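Local coordinates for ECF RNA polymerase sigma factor SigK (Mycobacterium tuberculosis, PDB 4NQW), which probably acts as an initiation factor that directs RNA polymerase to specific promoters and is kept inactive by an anti-sigma factor until released by proteolysis, at residues A[67-79]-A[96-108]. Sequence-based numbering, arbitrary orientation.
With CD (cadmium ion), chain E; CD (cadmium ion), chain F; CD (cadmium ion), chain L; CD (cadmium ion), chain C.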
ATOM      1  N   TYR A  67      -2.267  -3.067 -18.784  1.00 20.86           N
ATOM      2  CA  TYR A  67      -3.148  -2.916 -17.627  1.00 21.54           C
ATOM      3  C   TYR A  67      -2.499  -2.104 -16.501  1.00 19.69           C
ATOM      4  O   TYR A  67      -3.204  -1.423 -15.755  1.00 18.83           O
ATOM      5  CB  TYR A  67      -3.627  -4.283 -17.119  1.00 24.10           C
ATOM      6  CG  TYR A  67      -4.593  -4.956 -18.069  1.00 26.37           C
ATOM      7  CD1 TYR A  67      -5.897  -4.486 -18.216  1.00 27.55           C
ATOM      8  CD2 TYR A  67      -4.202  -6.050 -18.836  1.00 28.18           C
ATOM      9  CE1 TYR A  67      -6.783  -5.091 -19.094  1.00 28.30           C
ATOM     10  CE2 TYR A  67      -5.083  -6.661 -19.715  1.00 28.19           C
ATOM     11  CZ  TYR A  67      -6.371  -6.178 -19.841  1.00 28.41           C
ATOM     12  OH  TYR A  67      -7.247  -6.782 -20.713  1.00 29.73           O
ATOM     13  N   SER A  68      -1.172  -2.162 -16.389  1.00 18.14           N
ATOM     14  CA  SER A  68      -0.451  -1.352 -15.399  1.00 19.53           C
ATOM     15  C   SER A  68      -0.577   0.147 -15.686  1.00 20.37           C
ATOM     16  O   SER A  68      -0.684   0.955 -14.762  1.00 19.76           O
ATOM     17  CB  SER A  68       1.027  -1.745 -15.328  1.00 19.33           C
ATOM     18  OG  SER A  68       1.182  -3.036 -14.764  1.00 18.65           O
ATOM     19  N   GLU A  69      -0.560   0.504 -16.968  1.00 20.95           N
ATOM     20  CA  GLU A  69      -0.790   1.884 -17.387  1.00 22.56           C
ATOM     21  C   GLU A  69      -2.210   2.331 -17.040  1.00 21.91           C
ATOM     22  O   GLU A  69      -2.405   3.387 -16.441  1.00 20.74           O
ATOM     23  CB  GLU A  69      -0.539   2.041 -18.891  1.00 24.50           C
ATOM     24  CG  GLU A  69       0.926   1.934 -19.283  1.00 26.62           C
ATOM     25  CD  GLU A  69       1.154   1.974 -20.788  1.00 29.71           C
ATOM     26  OE1 GLU A  69       0.189   2.193 -21.552  1.00 29.52           O
ATOM     27  OE2 GLU A  69       2.313   1.787 -21.215  1.00 32.20           O
ATOM     28  N   GLU A  70      -3.196   1.518 -17.406  1.00 22.64           N
ATOM     29  CA  GLU A  70      -4.600   1.846 -17.139  1.00 24.88           C
ATOM     30  C   GLU A  70      -4.907   1.934 -15.643  1.00 22.10           C
ATOM     31  O   GLU A  70      -5.638   2.822 -15.208  1.00 21.05           O
ATOM     32  CB  GLU A  70      -5.527   0.829 -17.805  1.00 28.60           C
ATOM     33  CG  GLU A  70      -5.485   0.886 -19.323  1.00 31.68           C
ATOM     34  CD  GLU A  70      -6.485  -0.043 -19.983  1.00 33.94           C
ATOM     35  OE1 GLU A  70      -7.177  -0.801 -19.270  1.00 34.79           O
ATOM     36  OE2 GLU A  70      -6.578  -0.010 -21.226  1.00 34.84           O
ATOM     37  N   THR A  71      -4.350   1.011 -14.865  1.00 19.89           N
ATOM     38  CA  THR A  71      -4.523   1.016 -13.413  1.00 18.94           C
ATOM     39  C   THR A  71      -3.902   2.267 -12.790  1.00 18.58           C
ATOM     40  O   THR A  71      -4.497   2.880 -11.906  1.00 17.91           O
ATOM     41  CB  THR A  71      -3.905  -0.242 -12.775  1.00 19.12           C
ATOM     42  OG1 THR A  71      -4.449  -1.410 -13.399  1.00 18.27           O
ATOM     43  CG2 THR A  71      -4.178  -0.293 -11.275  1.00 19.61           C
ATOM     44  N   THR A  72      -2.714   2.645 -13.259  1.00 17.51           N
ATOM     45  CA  THR A  72      -2.038   3.853 -12.777  1.00 18.75           C
ATOM     46  C   THR A  72      -2.876   5.111 -13.035  1.00 19.87           C
ATOM     47  O   THR A  72      -2.931   6.000 -12.187  1.00 20.88           O
ATOM     48  CB  THR A  72      -0.631   4.001 -13.398  1.00 19.70           C
ATOM     49  OG1 THR A  72       0.175   2.876 -13.025  1.00 19.34           O
ATOM     50  CG2 THR A  72       0.055   5.275 -12.917  1.00 20.57           C
ATOM     51  N   GLN A  73      -3.529   5.174 -14.196  1.00 21.58           N
ATOM     52  CA  GLN A  73      -4.453   6.269 -14.512  1.00 24.50           C
ATOM     53  C   GLN A  73      -5.615   6.321 -13.531  1.00 25.71           C
ATOM     54  O   GLN A  73      -5.960   7.389 -13.026  1.00 25.38           O
ATOM     55  CB  GLN A  73      -5.030   6.115 -15.919  1.00 26.53           C
ATOM     56  CG  GLN A  73      -4.077   6.457 -17.042  1.00 28.53           C
ATOM     57  CD  GLN A  73      -4.749   6.357 -18.397  1.00 30.56           C
ATOM     58  OE1 GLN A  73      -5.309   5.317 -18.747  1.00 32.87           O
ATOM     59  NE2 GLN A  73      -4.708   7.437 -19.163  1.00 30.25           N
ATOM     60  N   GLU A  74      -6.228   5.164 -13.290  1.00 27.97           N
ATOM     61  CA  GLU A  74      -7.334   5.061 -12.342  1.00 30.40           C
ATOM     62  C   GLU A  74      -6.910   5.560 -10.965  1.00 25.98           C
ATOM     63  O   GLU A  74      -7.674   6.242 -10.287  1.00 24.70           O
ATOM     64  CB  GLU A  74      -7.833   3.616 -12.241  1.00 35.92           C
ATOM     65  CG  GLU A  74      -8.592   3.123 -13.464  1.00 41.43           C
ATOM     66  CD  GLU A  74      -8.974   1.652 -13.380  1.00 46.82           C
ATOM     67  OE1 GLU A  74      -8.733   1.013 -12.331  1.00 47.23           O
ATOM     68  OE2 GLU A  74      -9.519   1.129 -14.374  1.00 47.17           O
ATOM     69  N   ILE A  75      -5.682   5.223 -10.569  1.00 23.01           N
ATOM     70  CA  ILE A  75      -5.147   5.605  -9.261  1.00 21.02           C
ATOM     71  C   ILE A  75      -5.053   7.122  -9.128  1.00 21.07           C
ATOM     72  O   ILE A  75      -5.542   7.687  -8.155  1.00 21.37           O
ATOM     73  CB  ILE A  75      -3.769   4.956  -8.995  1.00 20.07           C
ATOM     74  CG1 ILE A  75      -3.930   3.441  -8.838  1.00 17.35           C
ATOM     75  CG2 ILE A  75      -3.136   5.522  -7.732  1.00 21.94           C
ATOM     76  CD1 ILE A  75      -2.659   2.637  -9.025  1.00 15.07           C
ATOM     77  N   TYR A  76      -4.445   7.779 -10.111  1.00 21.89           N
ATOM     78  CA  TYR A  76      -4.299   9.239 -10.074  1.00 22.11           C
ATOM     79  C   TYR A  76      -5.610   9.987 -10.336  1.00 23.70           C
ATOM     80  O   TYR A  76      -5.750  11.142  -9.925  1.00 23.92           O
ATOM     81  CB  TYR A  76      -3.189   9.705 -11.021  1.00 20.32           C
ATOM     82  CG  TYR A  76      -1.818   9.401 -10.469  1.00 19.93           C
ATOM     83  CD1 TYR A  76      -1.068   8.332 -10.951  1.00 20.60           C
ATOM     84  CD2 TYR A  76      -1.285  10.162  -9.436  1.00 19.59           C
ATOM     85  CE1 TYR A  76       0.183   8.043 -10.430  1.00 20.87           C
ATOM     86  CE2 TYR A  76      -0.038   9.880  -8.908  1.00 19.88           C
ATOM     87  CZ  TYR A  76       0.692   8.822  -9.408  1.00 20.49           C
ATOM     88  OH  TYR A  76       1.934   8.547  -8.886  1.00 20.32           O
ATOM     89  N   LEU A  77      -6.568   9.338 -10.996  1.00 25.03           N
ATOM     90  CA  LEU A  77      -7.923   9.892 -11.093  1.00 26.86           C
ATOM     91  C   LEU A  77      -8.570   9.887  -9.705  1.00 26.71           C
ATOM     92  O   LEU A  77      -9.206  10.863  -9.319  1.00 25.84           O
ATOM     93  CB  LEU A  77      -8.780   9.116 -12.106  1.00 27.73           C
ATOM     94  CG  LEU A  77     -10.126   9.699 -12.582  1.00 28.83           C
ATOM     95  CD1 LEU A  77     -11.208   9.648 -11.507  1.00 28.01           C
ATOM     96  CD2 LEU A  77      -9.982  11.119 -13.117  1.00 31.03           C
ATOM     97  N   GLU A  78      -8.395   8.799  -8.952  1.00 28.79           N
ATOM     98  CA  GLU A  78      -8.901   8.744  -7.573  1.00 30.79           C
ATOM     99  C   GLU A  78      -8.185   9.745  -6.666  1.00 32.17           C
ATOM    100  O   GLU A  78      -8.813  10.341  -5.794  1.00 34.13           O
ATOM    101  CB  GLU A  78      -8.804   7.334  -6.972  1.00 30.35           C
ATOM    102  CG  GLU A  78      -9.390   7.255  -5.561  1.00 32.89           C
ATOM    103  CD  GLU A  78      -9.444   5.853  -4.980  1.00 34.52           C
ATOM    104  OE1 GLU A  78      -9.815   5.726  -3.794  1.00 34.29           O
ATOM    105  OE2 GLU A  78      -9.122   4.877  -5.688  1.00 35.43           O
ATOM    106  N   VAL A  79      -6.880   9.925  -6.865  1.00 34.69           N
ATOM    107  CA  VAL A  79      -6.129  10.941  -6.122  1.00 37.59           C
ATOM    108  C   VAL A  79      -6.824  12.284  -6.302  1.00 41.38           C
ATOM    109  O   VAL A  79      -7.190  12.938  -5.330  1.00 41.96           O
ATOM    110  CB  VAL A  79      -4.663  11.069  -6.600  1.00 35.51           C
ATOM    111  CG1 VAL A  79      -3.979  12.267  -5.951  1.00 30.11           C
ATOM    112  CG2 VAL A  79      -3.880   9.803  -6.290  1.00 36.33           C
ATOM    113  N   TRP A  96      -0.813   7.267   1.804  1.00 24.71           N
ATOM    114  CA  TRP A  96      -2.184   7.388   1.306  1.00 25.21           C
ATOM    115  C   TRP A  96      -2.265   6.991  -0.170  1.00 24.53           C
ATOM    116  O   TRP A  96      -3.184   6.281  -0.581  1.00 23.72           O
ATOM    117  CB  TRP A  96      -2.661   8.828   1.505  1.00 26.67           C
ATOM    118  CG  TRP A  96      -4.099   9.095   1.185  1.00 27.38           C
ATOM    119  CD1 TRP A  96      -5.174   8.875   1.997  1.00 28.60           C
ATOM    120  CD2 TRP A  96      -4.615   9.683  -0.015  1.00 27.10           C
ATOM    121  NE1 TRP A  96      -6.330   9.272   1.367  1.00 29.40           N
ATOM    122  CE2 TRP A  96      -6.015   9.772   0.131  1.00 27.22           C
ATOM    123  CE3 TRP A  96      -4.032  10.132  -1.204  1.00 27.40           C
ATOM    124  CZ2 TRP A  96      -6.840  10.292  -0.866  1.00 26.88           C
ATOM    125  CZ3 TRP A  96      -4.853  10.651  -2.195  1.00 28.15           C
ATOM    126  CH2 TRP A  96      -6.242  10.728  -2.019  1.00 27.79           C
ATOM    127  N   LEU A  97      -1.285   7.439  -0.955  1.00 25.08           N
ATOM    128  CA  LEU A  97      -1.224   7.148  -2.389  1.00 24.67           C
ATOM    129  C   LEU A  97      -0.860   5.689  -2.674  1.00 24.37           C
ATOM    130  O   LEU A  97      -1.535   5.020  -3.457  1.00 23.37           O
ATOM    131  CB  LEU A  97      -0.212   8.077  -3.071  1.00 22.67           C
ATOM    132  CG  LEU A  97       0.112   7.833  -4.549  1.00 18.60           C
ATOM    133  CD1 LEU A  97      -1.092   8.127  -5.425  1.00 13.90           C
ATOM    134  CD2 LEU A  97       1.299   8.685  -4.972  1.00 20.72           C
ATOM    135  N   LEU A  98       0.214   5.201  -2.057  1.00 23.68           N
ATOM    136  CA  LEU A  98       0.676   3.835  -2.326  1.00 23.58           C
ATOM    137  C   LEU A  98      -0.300   2.775  -1.821  1.00 22.43           C
ATOM    138  O   LEU A  98      -0.432   1.713  -2.425  1.00 20.57           O
ATOM    139  CB  LEU A  98       2.077   3.583  -1.750  1.00 23.94           C
ATOM    140  CG  LEU A  98       3.259   3.822  -2.696  1.00 24.37           C
ATOM    141  CD1 LEU A  98       3.171   2.957  -3.943  1.00 26.51           C
ATOM    142  CD2 LEU A  98       3.357   5.281  -3.087  1.00 22.91           C
ATOM    143  N   THR A  99      -0.985   3.069  -0.721  1.00 22.66           N
ATOM    144  CA  THR A  99      -1.979   2.154  -0.165  1.00 22.29           C
ATOM    145  C   THR A  99      -3.174   1.985  -1.104  1.00 22.69           C
ATOM    146  O   THR A  99      -3.647   0.866  -1.309  1.00 24.68           O
ATOM    147  CB  THR A  99      -2.471   2.639   1.211  1.00 22.26           C
ATOM    148  OG1 THR A  99      -1.352   2.761   2.097  1.00 21.21           O
ATOM    149  CG2 THR A  99      -3.479   1.665   1.806  1.00 22.15           C
ATOM    150  N   MET A 100      -3.660   3.088  -1.669  1.00 22.31           N
ATOM    151  CA  MET A 100      -4.777   3.022  -2.615  1.00 22.69           C
ATOM    152  C   MET A 100      -4.350   2.400  -3.947  1.00 20.59           C
ATOM    153  O   MET A 100      -5.157   1.760  -4.621  1.00 19.72           O
ATOM    154  CB  MET A 100      -5.415   4.403  -2.825  1.00 26.80           C
ATOM    155  CG  MET A 100      -4.554   5.432  -3.542  1.00 31.40           C
ATOM    156  SD  MET A 100      -5.501   6.846  -4.144  1.00 44.99           S
ATOM    157  CE  MET A 100      -6.230   7.457  -2.624  1.00 46.76           C
ATOM    158  N   ALA A 101      -3.081   2.587  -4.311  1.00 19.81           N
ATOM    159  CA  ALA A 101      -2.512   1.991  -5.524  1.00 19.84           C
ATOM    160  C   ALA A 101      -2.399   0.478  -5.387  1.00 20.46           C
ATOM    161  O   ALA A 101      -2.737  -0.269  -6.309  1.00 21.14           O
ATOM    162  CB  ALA A 101      -1.145   2.591  -5.817  1.00 18.38           C
ATOM    163  N   HIS A 102      -1.922   0.038  -4.228  1.00 20.19           N
ATOM    164  CA  HIS A 102      -1.799  -1.382  -3.933  1.00 18.56           C
ATOM    165  C   HIS A 102      -3.160  -2.060  -3.868  1.00 16.73           C
ATOM    166  O   HIS A 102      -3.344  -3.159  -4.393  1.00 15.05           O
ATOM    167  CB  HIS A 102      -1.086  -1.587  -2.604  1.00 19.36           C
ATOM    168  CG  HIS A 102      -0.796  -3.019  -2.306  1.00 20.25           C
ATOM    169  ND1 HIS A 102       0.280  -3.681  -2.850  1.00 21.82           N
ATOM    170  CD2 HIS A 102      -1.455  -3.927  -1.548  1.00 19.79           C
ATOM    171  CE1 HIS A 102       0.277  -4.932  -2.431  1.00 21.23           C
ATOM    172  NE2 HIS A 102      -0.764  -5.108  -1.639  1.00 20.13           N
ATOM    173  N   ARG A 103      -4.104  -1.404  -3.202  1.00 16.32           N
ATOM    174  CA  ARG A 103      -5.463  -1.919  -3.085  1.00 17.26           C
ATOM    175  C   ARG A 103      -6.076  -2.139  -4.466  1.00 16.79           C
ATOM    176  O   ARG A 103      -6.752  -3.143  -4.692  1.00 18.57           O
ATOM    177  CB  ARG A 103      -6.325  -0.952  -2.271  1.00 18.22           C
ATOM    178  CG  ARG A 103      -7.778  -1.377  -2.110  1.00 19.99           C
ATOM    179  CD  ARG A 103      -8.621  -0.246  -1.548  1.00 22.02           C
ATOM    180  NE  ARG A 103     -10.052  -0.545  -1.621  1.00 26.23           N
ATOM    181  CZ  ARG A 103     -10.813  -0.920  -0.595  1.00 31.96           C
ATOM    182  NH1 ARG A 103     -10.307  -1.044   0.627  1.00 36.29           N
ATOM    183  NH2 ARG A 103     -12.103  -1.166  -0.789  1.00 35.09           N
ATOM    184  N   ARG A 104      -5.825  -1.204  -5.381  1.00 14.15           N
ATOM    185  CA  ARG A 104      -6.383  -1.268  -6.730  1.00 14.32           C
ATOM    186  C   ARG A 104      -5.726  -2.365  -7.567  1.00 15.11           C
ATOM    187  O   ARG A 104      -6.410  -3.099  -8.277  1.00 14.96           O
ATOM    188  CB  ARG A 104      -6.244   0.089  -7.430  1.00 15.78           C
ATOM    189  CG  ARG A 104      -7.104   0.239  -8.674  1.00 17.58           C
ATOM    190  CD  ARG A 104      -7.128   1.680  -9.153  1.00 20.19           C
ATOM    191  NE  ARG A 104      -7.992   2.530  -8.330  1.00 21.99           N
ATOM    192  CZ  ARG A 104      -9.270   2.811  -8.589  1.00 22.78           C
ATOM    193  NH1 ARG A 104      -9.883   2.314  -9.657  1.00 22.85           N
ATOM    194  NH2 ARG A 104      -9.949   3.599  -7.765  1.00 23.91           N
ATOM    195  N   ALA A 105      -4.401  -2.474  -7.477  1.00 15.92           N
ATOM    196  CA  ALA A 105      -3.654  -3.502  -8.206  1.00 15.92           C
ATOM    197  C   ALA A 105      -3.999  -4.913  -7.725  1.00 17.85           C
ATOM    198  O   ALA A 105      -4.233  -5.813  -8.536  1.00 17.66           O
ATOM    199  CB  ALA A 105      -2.161  -3.258  -8.078  1.00 13.68           C
ATOM    200  N   VAL A 106      -4.019  -5.101  -6.407  1.00 19.90           N
ATOM    201  CA  VAL A 106      -4.354  -6.396  -5.808  1.00 21.60           C
ATOM    202  C   VAL A 106      -5.778  -6.806  -6.181  1.00 22.76           C
ATOM    203  O   VAL A 106      -6.027  -7.959  -6.538  1.00 22.63           O
ATOM    204  CB  VAL A 106      -4.177  -6.364  -4.270  1.00 20.84           C
ATOM    205  CG1 VAL A 106      -4.975  -7.470  -3.587  1.00 20.30           C
ATOM    206  CG2 VAL A 106      -2.700  -6.469  -3.912  1.00 20.18           C
ATOM    207  N   ASP A 107      -6.704  -5.857  -6.096  1.00 24.94           N
ATOM    208  CA  ASP A 107      -8.078  -6.077  -6.538  1.00 27.81           C
ATOM    209  C   ASP A 107      -8.129  -6.583  -7.985  1.00 29.39           C
ATOM    210  O   ASP A 107      -8.879  -7.510  -8.300  1.00 28.97           O
ATOM    211  CB  ASP A 107      -8.886  -4.784  -6.402  1.00 29.74           C
ATOM    212  CG  ASP A 107     -10.213  -4.847  -7.123  1.00 32.16           C
ATOM    213  OD1 ASP A 107     -10.246  -4.566  -8.341  1.00 35.45           O
ATOM    214  OD2 ASP A 107     -11.225  -5.168  -6.467  1.00 32.40           O
ATOM    215  N   ARG A 108      -7.330  -5.965  -8.850  1.00 31.19           N
ATOM    216  CA  ARG A 108      -7.237  -6.349 -10.263  1.00 34.35           C
ATOM    217  C   ARG A 108      -6.889  -7.830 -10.424  1.00 35.89           C
ATOM    218  O   ARG A 108      -7.448  -8.516 -11.279  1.00 35.89           O
ATOM    219  CB  ARG A 108      -6.172  -5.504 -10.973  1.00 36.93           C
ATOM    220  CG  ARG A 108      -6.551  -5.035 -12.367  1.00 43.02           C
ATOM    221  CD  ARG A 108      -7.587  -3.923 -12.317  1.00 48.77           C
ATOM    222  NE  ARG A 108      -7.422  -2.956 -13.401  1.00 52.92           N
ATOM    223  CZ  ARG A 108      -7.720  -3.179 -14.681  1.00 55.50           C
ATOM    224  NH1 ARG A 108      -8.199  -4.355 -15.080  1.00 53.52           N
ATOM    225  NH2 ARG A 108      -7.525  -2.214 -15.575  1.00 58.06           N
TER
HETATM  226 CD    CD E 203       2.144   2.564 -23.506  1.00 29.34          CD
HETATM  227 CD    CD F 204     -10.156   3.176  -3.790  1.00 46.41          CD
HETATM  228 CD    CD L 102     -11.732  -6.074  -4.289  0.60 47.59          CD
HETATM  229 CD    CD C 201     -12.343  -5.225  -9.405  1.00 46.88          CD
HETATM  230  O   HOH W   1      -6.318   4.195  -5.823  1.00 20.64           O
HETATM  231  O   HOH W   2     -10.835  -5.423 -11.664  1.00 23.66           O
HETATM  232  O   HOH W   3       3.979   0.816 -23.702  1.00 38.81           O
HETATM  233  O   HOH W   4       4.520   3.536 -24.279  1.00 29.13           O
HETATM  234  O   HOH W   5     -12.893   2.982  -3.642  1.00 21.70           O
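The guanidinium of R104 lies with one face under the backbone O of E74, while its edge is turned to the carboxylate of E78. NH2 donates to E78 OE2 at 2.6 Å, nearly straight at 164°, and NH1 to E74 OE1 at 3.2 Å; both oxygens are near the guanidinium plane yet are met from above their own carboxylate planes. With CG anti to the backbone N, the extended start of the R104 chain sets CD against I75 CG1 at 3.7 Å, and the bend at chi3 turns the guanidinium toward E74 and E78. The whole side chain sits, knob into hole, among these three and T71, whose CG2 meets CG and CD. E78 also holds a cadmium ion through both oxygens, its charge probably divided between metal and arginine; a water bridges E78 OE2 and, weakly, M100 O. The R108 guanidinium has E70 OE1 at its edge in a long salt bridge of 4.0 Å, and its NH2 reaches the edge of the Y67 ring, the two planes being 79° apart. Its NE bond to T71 OG1, bent and 3.4 Å long, is weak; that hydroxyl donates to Y67 O and accepts from NE. Alongside, apolar side chains meet: I75 CD1 and A101 CB at 3.5 Å, L97 CD1 and V79 CG2 at 3.4 Å. M100 CE lies over one face of the W96 ring, displaced toward its rim. Y76 OH is hydrogen-bonded to T50 OG1 of helix 42-62. Segments 67-79 and 96-108, axes 9.8 Å apart at 137°, pair helices 65-82 and 93-111 within the helical sigma-70 domain 2; the first carries E70-Q73, the RpoC-binding motif.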